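Local coordinates for prenyltransference for protein (Lavandula lanata, PDB 5HC8) that condenses two dimethylallyl diphosphate units head-to-middle into lavandulyl diphosphate, as a homodimeric member of the cis-prenyltransferase (undecaprenyl diphosphate synthase-like) family, at residues P67-F70 with N71-K74; V140-G144 with R145-V149; I148-A151 with A152-A156. All coordinates share one frame; numbering follows the deposited sequence.

Interaction 1: residues P67-F70 with N71-K74; sequences PQNF and NRSK. With PIS (trihydrogen thiodiphosphate), chain C; ISY (3-methylbut-3-enylsulfanyl(phosphonooxy)phosphinic acid), chain F; 61G (2-methylbuta-1,3-diene), chain D.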
ATOM      1  N   PRO A  67       9.281   3.509 -12.408  1.00 28.53           N
ATOM      2  CA  PRO A  67      10.749   3.659 -12.578  1.00 29.01           C
ATOM      3  C   PRO A  67      11.405   2.325 -12.868  1.00 32.39           C
ATOM      4  O   PRO A  67      12.300   2.248 -13.713  1.00 33.69           O
ATOM      5  CB  PRO A  67      11.222   4.180 -11.226  1.00 30.14           C
ATOM      6  CG  PRO A  67      10.005   4.930 -10.703  1.00 33.39           C
ATOM      7  CD  PRO A  67       8.825   4.062 -11.131  1.00 30.76           C
ATOM      8  N   GLN A  68      10.958   1.294 -12.161  1.00 30.18           N
ATOM      9  CA  GLN A  68      11.432  -0.065 -12.408  1.00 33.40           C
ATOM     10  C   GLN A  68      11.354  -0.531 -13.854  1.00 35.78           C
ATOM     11  O   GLN A  68      12.257  -1.239 -14.353  1.00 34.79           O
ATOM     12  CB  GLN A  68      10.665  -1.043 -11.492  1.00 36.96           C
ATOM     13  CG  GLN A  68      11.002  -0.956  -9.986  1.00 41.34           C
ATOM     14  CD  GLN A  68      10.532   0.336  -9.268  1.00 46.58           C
ATOM     15  OE1 GLN A  68       9.503   0.935  -9.629  1.00 25.88           O
ATOM     16  NE2 GLN A  68      11.351   0.816  -8.299  1.00 51.53           N
ATOM     17  N   ASN A  69      10.285  -0.148 -14.548  1.00 32.05           N
ATOM     18  CA  ASN A  69      10.120  -0.454 -15.924  1.00 32.19           C
ATOM     19  C   ASN A  69      11.262   0.025 -16.834  1.00 37.43           C
ATOM     20  O   ASN A  69      11.392  -0.484 -17.951  1.00 34.84           O
ATOM     21  CB  ASN A  69       8.853   0.174 -16.500  1.00 30.61           C
ATOM     22  CG  ASN A  69       7.533  -0.484 -16.036  1.00 32.76           C
ATOM     23  OD1 ASN A  69       6.439   0.144 -16.131  1.00 31.60           O
ATOM     24  ND2 ASN A  69       7.596  -1.737 -15.629  1.00 33.50           N
ATOM     25  N   PHE A  70      12.010   1.037 -16.420  1.00 34.98           N
ATOM     26  CA  PHE A  70      13.164   1.514 -17.224  1.00 36.81           C
ATOM     27  C   PHE A  70      14.299   0.462 -17.350  1.00 40.02           C
ATOM     28  O   PHE A  70      15.202   0.639 -18.156  1.00 36.89           O
ATOM     29  CB  PHE A  70      13.722   2.843 -16.684  1.00 34.68           C
ATOM     30  CG  PHE A  70      12.879   4.017 -17.045  1.00 37.07           C
ATOM     31  CD1 PHE A  70      13.016   4.618 -18.281  1.00 43.38           C
ATOM     32  CD2 PHE A  70      11.871   4.469 -16.197  1.00 43.52           C
ATOM     33  CE1 PHE A  70      12.222   5.679 -18.645  1.00 42.36           C
ATOM     34  CE2 PHE A  70      11.075   5.552 -16.544  1.00 42.20           C
ATOM     35  CZ  PHE A  70      11.261   6.172 -17.759  1.00 45.81           C
ATOM     36  N   ASN A  71      14.238  -0.592 -16.545  1.00 36.91           N
ATOM     37  CA  ASN A  71      15.181  -1.706 -16.563  1.00 37.69           C
ATOM     38  C   ASN A  71      14.796  -2.784 -17.521  1.00 36.61           C
ATOM     39  O   ASN A  71      15.442  -3.850 -17.565  1.00 45.67           O
ATOM     40  CB  ASN A  71      15.325  -2.296 -15.165  1.00 35.41           C
ATOM     41  CG  ASN A  71      16.181  -1.434 -14.266  1.00 41.88           C
ATOM     42  OD1 ASN A  71      16.940  -0.602 -14.739  1.00 45.56           O
ATOM     43  ND2 ASN A  71      16.062  -1.638 -12.950  1.00 48.11           N
ATOM     44  N   ARG A  72      13.759  -2.542 -18.298  1.00 36.14           N
ATOM     45  CA  ARG A  72      13.392  -3.457 -19.389  1.00 38.82           C
ATOM     46  C   ARG A  72      14.285  -3.127 -20.573  1.00 38.42           C
ATOM     47  O   ARG A  72      15.091  -2.193 -20.485  1.00 37.07           O
ATOM     48  CB  ARG A  72      11.928  -3.317 -19.789  1.00 37.32           C
ATOM     49  CG  ARG A  72      11.025  -3.757 -18.612  1.00 36.19           C
ATOM     50  CD  ARG A  72       9.574  -3.797 -19.047  1.00 35.77           C
ATOM     51  NE  ARG A  72       8.689  -4.076 -17.944  1.00 34.90           N
ATOM     52  CZ  ARG A  72       7.406  -4.461 -18.062  1.00 33.98           C
ATOM     53  NH1 ARG A  72       6.821  -4.616 -19.250  1.00 31.77           N
ATOM     54  NH2 ARG A  72       6.718  -4.664 -16.957  1.00 32.08           N
ATOM     55  N   SER A  73      14.139  -3.871 -21.656  1.00 33.85           N
ATOM     56  CA  SER A  73      14.972  -3.647 -22.828  1.00 36.49           C
ATOM     57  C   SER A  73      14.733  -2.260 -23.402  1.00 43.61           C
ATOM     58  O   SER A  73      13.617  -1.691 -23.312  1.00 37.61           O
ATOM     59  CB  SER A  73      14.749  -4.722 -23.899  1.00 39.68           C
ATOM     60  OG  SER A  73      13.681  -4.383 -24.747  1.00 35.02           O
ATOM     61  N   LYS A  74      15.767  -1.713 -24.048  1.00 39.35           N
ATOM     62  CA  LYS A  74      15.648  -0.419 -24.609  1.00 38.06           C
ATOM     63  C   LYS A  74      14.587  -0.334 -25.627  1.00 37.95           C
ATOM     64  O   LYS A  74      13.815   0.663 -25.736  1.00 38.12           O
ATOM     65  CB  LYS A  74      16.952   0.040 -25.210  1.00 49.95           C
ATOM     66  CG  LYS A  74      16.847   1.488 -25.678  1.00 57.27           C
ATOM     67  CD  LYS A  74      18.161   2.265 -25.548  1.00 68.10           C
ATOM     68  CE  LYS A  74      18.930   2.283 -26.851  1.00 68.77           C
ATOM     69  NZ  LYS A  74      18.268   3.153 -27.855  1.00 70.87           N
TER
HETATM   70  P1  PIS C 402       3.492  -8.972 -18.339  1.00 32.20           P
HETATM   71  O1  PIS C 402       3.748  -7.647 -19.209  1.00 31.06           O
HETATM   72  P2  PIS C 402       3.505  -6.120 -18.840  1.00 30.50           P
HETATM   73  S1  PIS C 402       4.168  -6.015 -17.335  1.00 45.48           S
HETATM   74  O2  PIS C 402       2.917  -8.683 -16.935  1.00 30.55           O
HETATM   75  O3  PIS C 402       2.569  -9.895 -19.133  1.00 31.66           O
HETATM   76  O4  PIS C 402       2.022  -5.981 -18.822  1.00 29.23           O
HETATM   77  O5  PIS C 402       4.927  -9.544 -18.108  1.00 31.46           O
HETATM   78  O6  PIS C 402       4.306  -5.281 -19.946  1.00 33.77           O
HETATM   79  P1  ISY F 405       5.665  -6.440 -11.461  1.00 31.31           P
HETATM   80  O2  ISY F 405       5.691  -5.003 -12.284  1.00 34.67           O
HETATM   81  P3  ISY F 405       4.977  -4.626 -13.638  1.00 33.65           P
HETATM   82  O4  ISY F 405       4.355  -7.262 -11.782  1.00 36.30           O
HETATM   83  O5  ISY F 405       5.868  -6.277  -9.927  1.00 31.38           O
HETATM   84  O6  ISY F 405       6.870  -7.199 -12.001  1.00 33.52           O
HETATM   85  O7  ISY F 405       4.927  -5.794 -14.556  1.00 31.62           O
HETATM   86  O8  ISY F 405       5.633  -3.277 -14.189  1.00 33.91           O
HETATM   87  S9  ISY F 405       2.946  -4.281 -13.075  1.00 34.30           S
HETATM   88  C10 ISY F 405       3.050  -2.602 -12.502  1.00 36.99           C
HETATM   89  C11 ISY F 405       2.296  -1.872 -13.584  1.00 40.63           C
HETATM   90  C12 ISY F 405       2.839  -0.624 -14.221  1.00 35.30           C
HETATM   91  C13 ISY F 405       2.043   0.037 -15.250  1.00 37.95           C
HETATM   92  C14 ISY F 405       4.230  -0.169 -13.979  1.00 36.43           C
HETATM   93  CAC 61G D 403       4.495  -1.029 -18.088  1.00 28.00           C
HETATM   94  CAE 61G D 403       3.438  -1.224 -19.203  1.00 38.77           C
HETATM   95  CAB 61G D 403       2.770  -0.142 -20.008  1.00 37.81           C
HETATM   96  CAD 61G D 403       2.920  -2.536 -19.368  1.00 35.38           C
HETATM   97  CAA 61G D 403       3.568  -3.502 -18.554  1.00 44.92           C

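Interaction 2: residues V140-G144 with R145-V149; sequences VAYGG and REDIV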
ATOM      1  N   VAL A 140       3.178   8.255 -15.275  1.00 26.59           N
ATOM      2  CA  VAL A 140       4.236   7.806 -16.130  1.00 28.34           C
ATOM      3  C   VAL A 140       5.605   8.220 -15.544  1.00 26.83           C
ATOM      4  O   VAL A 140       5.806   9.367 -15.095  1.00 29.57           O
ATOM      5  CB  VAL A 140       3.913   8.284 -17.570  1.00 31.20           C
ATOM      6  CG1 VAL A 140       3.943   9.795 -17.643  1.00 31.78           C
ATOM      7  CG2 VAL A 140       4.751   7.590 -18.570  1.00 35.83           C
ATOM      8  N   ALA A 141       6.506   7.228 -15.435  1.00 28.26           N
ATOM      9  CA  ALA A 141       7.702   7.348 -14.650  1.00 27.49           C
ATOM     10  C   ALA A 141       7.344   7.754 -13.242  1.00 27.74           C
ATOM     11  O   ALA A 141       7.982   8.594 -12.668  1.00 28.36           O
ATOM     12  CB  ALA A 141       8.700   8.368 -15.272  1.00 30.02           C
ATOM     13  N   TYR A 142       6.276   7.161 -12.714  1.00 26.11           N
ATOM     14  CA  TYR A 142       5.703   7.433 -11.367  1.00 25.64           C
ATOM     15  C   TYR A 142       5.947   6.204 -10.516  1.00 24.11           C
ATOM     16  O   TYR A 142       5.598   5.049 -10.943  1.00 23.30           O
ATOM     17  CB  TYR A 142       4.158   7.655 -11.423  1.00 24.40           C
ATOM     18  CG  TYR A 142       3.672   7.821 -10.017  1.00 23.34           C
ATOM     19  CD1 TYR A 142       3.803   9.058  -9.363  1.00 24.44           C
ATOM     20  CD2 TYR A 142       3.315   6.722  -9.288  1.00 22.24           C
ATOM     21  CE1 TYR A 142       3.495   9.193  -8.038  1.00 22.12           C
ATOM     22  CE2 TYR A 142       3.032   6.807  -7.943  1.00 19.67           C
ATOM     23  CZ  TYR A 142       3.056   8.077  -7.342  1.00 22.06           C
ATOM     24  OH  TYR A 142       2.856   8.127  -6.004  1.00 22.10           O
ATOM     25  N   GLY A 143       6.594   6.397  -9.373  1.00 22.07           N
ATOM     26  CA  GLY A 143       6.697   5.344  -8.372  1.00 22.34           C
ATOM     27  C   GLY A 143       6.314   5.875  -7.013  1.00 21.38           C
ATOM     28  O   GLY A 143       6.559   7.050  -6.726  1.00 23.85           O
ATOM     29  N   GLY A 144       5.649   5.074  -6.181  1.00 21.64           N
ATOM     30  CA  GLY A 144       5.158   5.541  -4.888  1.00 19.80           C
ATOM     31  C   GLY A 144       6.245   5.912  -3.875  1.00 22.01           C
ATOM     32  O   GLY A 144       6.122   6.897  -3.177  1.00 19.07           O
ATOM     33  N   ARG A 145       7.308   5.101  -3.787  1.00 22.46           N
ATOM     34  CA  ARG A 145       8.466   5.414  -2.952  1.00 22.92           C
ATOM     35  C   ARG A 145       9.090   6.740  -3.422  1.00 22.63           C
ATOM     36  O   ARG A 145       9.363   7.582  -2.602  1.00 22.23           O
ATOM     37  CB  ARG A 145       9.557   4.331  -3.072  1.00 25.20           C
ATOM     38  CG  ARG A 145       9.265   3.044  -2.369  1.00 26.91           C
ATOM     39  CD  ARG A 145       9.484   3.144  -0.918  1.00 26.37           C
ATOM     40  NE  ARG A 145       9.360   1.892  -0.142  1.00 28.08           N
ATOM     41  CZ  ARG A 145      10.294   0.969   0.109  1.00 29.10           C
ATOM     42  NH1 ARG A 145      11.487   0.993  -0.505  1.00 31.80           N
ATOM     43  NH2 ARG A 145      10.004  -0.056   0.913  1.00 26.97           N
ATOM     44  N   GLU A 146       9.248   6.881  -4.714  1.00 23.36           N
ATOM     45  CA  GLU A 146       9.884   8.071  -5.276  1.00 25.47           C
ATOM     46  C   GLU A 146       9.077   9.344  -4.967  1.00 25.65           C
ATOM     47  O   GLU A 146       9.634  10.395  -4.621  1.00 27.31           O
ATOM     48  CB  GLU A 146      10.020   7.972  -6.753  1.00 24.70           C
ATOM     49  CG  GLU A 146      11.078   7.073  -7.271  1.00 28.57           C
ATOM     50  CD  GLU A 146      10.762   5.576  -7.127  1.00 31.82           C
ATOM     51  OE1 GLU A 146       9.648   5.155  -6.715  1.00 26.83           O
ATOM     52  OE2 GLU A 146      11.660   4.793  -7.499  1.00 30.95           O
ATOM     53  N   ASP A 147       7.753   9.234  -5.082  1.00 24.96           N
ATOM     54  CA  ASP A 147       6.833  10.289  -4.626  1.00 22.70           C
ATOM     55  C   ASP A 147       7.046  10.716  -3.183  1.00 21.33           C
ATOM     56  O   ASP A 147       7.148  11.920  -2.878  1.00 25.28           O
ATOM     57  CB  ASP A 147       5.383   9.802  -4.854  1.00 23.42           C
ATOM     58  CG  ASP A 147       4.366  10.899  -4.934  1.00 26.68           C
ATOM     59  OD1 ASP A 147       4.689  12.144  -5.016  1.00 23.74           O
ATOM     60  OD2 ASP A 147       3.161  10.470  -4.970  1.00 26.23           O
ATOM     61  N   ILE A 148       7.042   9.778  -2.234  1.00 20.99           N
ATOM     62  CA  ILE A 148       7.258  10.059  -0.909  1.00 21.29           C
ATOM     63  C   ILE A 148       8.634  10.732  -0.675  1.00 26.91           C
ATOM     64  O   ILE A 148       8.754  11.702   0.114  1.00 26.33           O
ATOM     65  CB  ILE A 148       7.096   8.840  -0.055  1.00 23.53           C
ATOM     66  CG1 ILE A 148       5.609   8.367  -0.104  1.00 23.64           C
ATOM     67  CG2 ILE A 148       7.556   9.069   1.387  1.00 22.38           C
ATOM     68  CD1 ILE A 148       5.451   6.966   0.462  1.00 21.78           C
ATOM     69  N   VAL A 149       9.668  10.237  -1.285  1.00 25.94           N
ATOM     70  CA  VAL A 149      11.026  10.795  -1.043  1.00 26.05           C
ATOM     71  C   VAL A 149      11.083  12.231  -1.565  1.00 25.61           C
ATOM     72  O   VAL A 149      11.582  13.110  -0.887  1.00 30.33           O
ATOM     73  CB  VAL A 149      12.115   9.933  -1.718  1.00 27.30           C
ATOM     74  CG1 VAL A 149      13.490  10.626  -1.666  1.00 29.17           C
ATOM     75  CG2 VAL A 149      12.232   8.560  -1.071  1.00 25.46           C
TER

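Interaction 3: residues I148-A151 with A152-A156; sequences IVEA and ARKIA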
ATOM      1  N   ILE A 148       7.042   9.778  -2.234  1.00 20.99           N
ATOM      2  CA  ILE A 148       7.258  10.059  -0.909  1.00 21.29           C
ATOM      3  C   ILE A 148       8.634  10.732  -0.675  1.00 26.91           C
ATOM      4  O   ILE A 148       8.754  11.702   0.114  1.00 26.33           O
ATOM      5  CB  ILE A 148       7.096   8.840  -0.055  1.00 23.53           C
ATOM      6  CG1 ILE A 148       5.609   8.367  -0.104  1.00 23.64           C
ATOM      7  CG2 ILE A 148       7.556   9.069   1.387  1.00 22.38           C
ATOM      8  CD1 ILE A 148       5.451   6.966   0.462  1.00 21.78           C
ATOM      9  N   VAL A 149       9.668  10.237  -1.285  1.00 25.94           N
ATOM     10  CA  VAL A 149      11.026  10.795  -1.043  1.00 26.05           C
ATOM     11  C   VAL A 149      11.083  12.231  -1.565  1.00 25.61           C
ATOM     12  O   VAL A 149      11.582  13.110  -0.887  1.00 30.33           O
ATOM     13  CB  VAL A 149      12.115   9.933  -1.718  1.00 27.30           C
ATOM     14  CG1 VAL A 149      13.490  10.626  -1.666  1.00 29.17           C
ATOM     15  CG2 VAL A 149      12.232   8.560  -1.071  1.00 25.46           C
ATOM     16  N   GLU A 150      10.499  12.466  -2.717  1.00 26.84           N
ATOM     17  CA  GLU A 150      10.518  13.781  -3.356  1.00 29.71           C
ATOM     18  C   GLU A 150       9.667  14.794  -2.562  1.00 30.81           C
ATOM     19  O   GLU A 150      10.073  15.988  -2.367  1.00 30.22           O
ATOM     20  CB  GLU A 150      10.082  13.689  -4.805  1.00 32.68           C
ATOM     21  CG  GLU A 150       9.851  15.018  -5.499  1.00 37.80           C
ATOM     22  CD  GLU A 150      11.125  15.885  -5.578  1.00 44.18           C
ATOM     23  OE1 GLU A 150      12.221  15.296  -5.472  1.00 41.09           O
ATOM     24  OE2 GLU A 150      11.025  17.144  -5.708  1.00 40.90           O
ATOM     25  N   ALA A 151       8.531  14.351  -2.056  1.00 24.76           N
ATOM     26  CA  ALA A 151       7.798  15.123  -1.041  1.00 26.59           C
ATOM     27  C   ALA A 151       8.638  15.470   0.199  1.00 29.28           C
ATOM     28  O   ALA A 151       8.634  16.654   0.677  1.00 27.53           O
ATOM     29  CB  ALA A 151       6.505  14.433  -0.628  1.00 28.60           C
ATOM     30  N   ALA A 152       9.319  14.469   0.741  1.00 26.84           N
ATOM     31  CA  ALA A 152      10.221  14.641   1.863  1.00 29.78           C
ATOM     32  C   ALA A 152      11.352  15.690   1.560  1.00 29.93           C
ATOM     33  O   ALA A 152      11.642  16.559   2.424  1.00 29.91           O
ATOM     34  CB  ALA A 152      10.774  13.303   2.328  1.00 31.59           C
ATOM     35  N   ARG A 153      11.872  15.657   0.341  1.00 28.94           N
ATOM     36  CA  ARG A 153      12.940  16.553  -0.058  1.00 35.86           C
ATOM     37  C   ARG A 153      12.373  17.956  -0.106  1.00 38.43           C
ATOM     38  O   ARG A 153      12.973  18.869   0.449  1.00 36.86           O
ATOM     39  CB  ARG A 153      13.508  16.215  -1.418  1.00 40.84           C
ATOM     40  CG  ARG A 153      14.326  14.951  -1.474  1.00 45.91           C
ATOM     41  CD  ARG A 153      15.050  14.815  -2.801  1.00 53.12           C
ATOM     42  NE  ARG A 153      15.710  13.511  -2.885  1.00 67.37           N
ATOM     43  CZ  ARG A 153      16.891  13.273  -3.460  1.00 82.45           C
ATOM     44  NH1 ARG A 153      17.586  14.269  -3.999  1.00 89.77           N
ATOM     45  NH2 ARG A 153      17.393  12.026  -3.479  1.00 80.37           N
ATOM     46  N   LYS A 154      11.224  18.127  -0.780  1.00 35.24           N
ATOM     47  CA  LYS A 154      10.565  19.474  -0.877  1.00 32.53           C
ATOM     48  C   LYS A 154      10.240  20.062   0.481  1.00 30.47           C
ATOM     49  O   LYS A 154      10.402  21.286   0.703  1.00 37.03           O
ATOM     50  CB  LYS A 154       9.279  19.443  -1.724  1.00 32.48           C
ATOM     51  CG  LYS A 154       9.385  19.226  -3.198  1.00 36.75           C
ATOM     52  CD  LYS A 154       7.956  19.072  -3.758  1.00 43.69           C
ATOM     53  CE  LYS A 154       7.792  19.337  -5.250  1.00 43.60           C
ATOM     54  NZ  LYS A 154       8.587  18.419  -6.097  1.00 44.76           N
ATOM     55  N   ILE A 155       9.776  19.251   1.417  1.00 29.73           N
ATOM     56  CA  ILE A 155       9.477  19.691   2.755  1.00 30.62           C
ATOM     57  C   ILE A 155      10.791  20.032   3.460  1.00 36.97           C
ATOM     58  O   ILE A 155      10.887  21.047   4.172  1.00 34.81           O
ATOM     59  CB  ILE A 155       8.655  18.685   3.524  1.00 30.89           C
ATOM     60  CG1 ILE A 155       7.214  18.776   3.047  1.00 33.19           C
ATOM     61  CG2 ILE A 155       8.717  18.884   5.025  1.00 31.72           C
ATOM     62  CD1 ILE A 155       6.438  17.510   3.308  1.00 35.69           C
ATOM     63  N   ALA A 156      11.829  19.250   3.219  1.00 33.42           N
ATOM     64  CA  ALA A 156      13.074  19.539   3.925  1.00 35.38           C
ATOM     65  C   ALA A 156      13.665  20.896   3.385  1.00 34.60           C
ATOM     66  O   ALA A 156      14.196  21.689   4.152  1.00 37.89           O
ATOM     67  CB  ALA A 156      14.059  18.374   3.772  1.00 34.32           C
TER

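Interaction 1: residues P67-F70 with N71-K74
Asn69 and Arg72 stand side by side in the ligand pocket, where the diphosphate groups and a hydrocarbon fragment meet; Asn69 lies on a short 3-10 turn and Arg72 just after it, in the loop between strand 59-65 and helix 74-89. Their polar ends point the same way, with the amide and guanidinium planes 73° apart; Asn69 bonds to ISY and Arg72 to PIS, with NH2 also near ISY. Asn69 ND2 donates to O8 of ISY, a thiolo diphosphate with a 3-methylbut-3-enyl tail, at 2.9 Å, while its OD1 accepts from Ser66 N, an arrangement that fixes which way round the amide sits. Arg72 keeps CG anti to its carbonyl carbon (chi1 -65°) and runs extended from there to NE, a shape that carries the guanidinium across to the thiodiphosphate PIS. There NH1 gives a bond of 2.7 Å to PIS O6, and NH2 lies 3.2 Å from ISY O7. Both phosphate oxygens lie at the guanidinium edge, near its plane, whereas CAC of the methylbutadiene fragment 61G lies over one face. This is the substrate pocket of the cis-prenyltransferase fold, and it is shared between subunits: Gly243 O of the second subunit accepts from both Asn69 ND2 and Arg72 NE. Glu76 forms a salt bridge with Arg72 NH1. A leucine in place of Arg72 would probably leave PIS O6 without this donor and Glu76 without its ionic mate. The turn is closed by backbone bonds from Asn71 N to Gln68 O (3.0 Å) and from Arg72 N to Asn69 O (3.2 Å). Phe70 takes part elsewhere, in a cation-pi contact with Arg112 and packing on Met81, while Ser73 N-caps helix 74-89 through OG to Glu76 N.

Interaction 2: residues V140-G144 with R145-V149
Tyr142 reaches past Gly143 and Gly144 to meet Asp147 on the first turns of helix 144-160. The phenol ring and the carboxylate stand almost perpendicular, their planes 79° apart; Asp147 OD2 lies at the ring edge, near the plane of the ring. Tyr142 OH donates to Asp147 OD2 at 2.6 Å, reaching that oxygen on its anti side and 28° out of the carboxylate plane. The same oxygen lies 3.3 Å from Tyr142 CE1, beside the hydroxyl. It is the phenol end of the tyrosine that approaches the helix, and Asp147, with CG anti to the backbone N (chi1 -158°), turns its carboxylate back toward the ring.

The helix itself starts after Gly143, the N-cap residue. Asp147 N donates to Gly143 O at 3.0 Å and Ile148 N to Gly144 O at 3.2 Å, the first rungs of the helical ladder. Glu146 lays OE1 back over the cap, 3.4 Å from Gly143 CA, close to where a side chain on that residue would have to go; the same OE1 accepts from Asn202 ND2. Arg145 leaves in another direction, toward the second subunit, where it forms a salt bridge with Glu171 of that subunit, donates from NE to Trp206 O and makes a cation-pi contact with the Trp206 ring.

The buried carboxylate of Asp147 is well supplied with donors. OD2 also accepts from Gln207 NE2 and OD1 from Met179 N, while the N-terminal helix end beside it would probably add to its stabilisation as an anion. The phenol thus joins the loop after strand 135-140 to a carboxylate held by three donors, probably in its ionised form.

Interaction 3: residues I148-A151 with A152-A156
Glu150 and Lys154, one helical turn apart on helix 144-160, are joined by a salt bridge in which Lys154 NZ donates to Glu150 OE2 at 2.8 Å. The lysine comes in on the anti lone pair of OE2, the one turned away from OE1. Bends in both chains make this possible: Glu150 folds at chi2 (62°), and Lys154 curls only at its last torsion, bringing the ammonium back over the turn while its CG rests 3.4 Å from Glu150 O. Arg153 crosses Glu150 at about a right angle without pairing with it, since Glu150 OE1 and Arg153 NE stay 4.7 Å apart. Its chain runs out beside Val149 instead, whose CG1 sits at the guanidinium edge, 3.8 Å from Arg153 NE.

The backbone here is regular alpha-helix, and the carbonyls of residues 148-151 are taken up in order by the amides four positions on. Ala152 N donates to Ile148 O, Arg153 N to Val149 O at 2.8 Å, Lys154 N to Glu150 O, and Ile155 N to Ala151 O at 2.9 Å. Away from the charged pair, Ala151 and Ile155 pack on Phe174 of helix 171-176 in the same chain, while Ala152 meets Phe174 of the second subunit and Arg153 packs on its Pro166.

In the fold
Following the chain, interaction 1 comes first, turning the loop between strand 59-65 and helix 74-89 beside the ligands. Interaction 2 opens much later, where the chain leaves strand 135-140, a neighbour of 59-65 in the parallel sheet, and enters helix 144-160. The two loops touch: Pro67 packs on Tyr142 O and Glu146, and Phe70 on Ala141. Interaction 3 carries on along the same helix, sharing Ile148 and Val149 with interaction 2; its nearest atoms are about 10 Å from interaction 1. The contacts thus run in series without nesting, from pocket to helix, and all three border the second subunit.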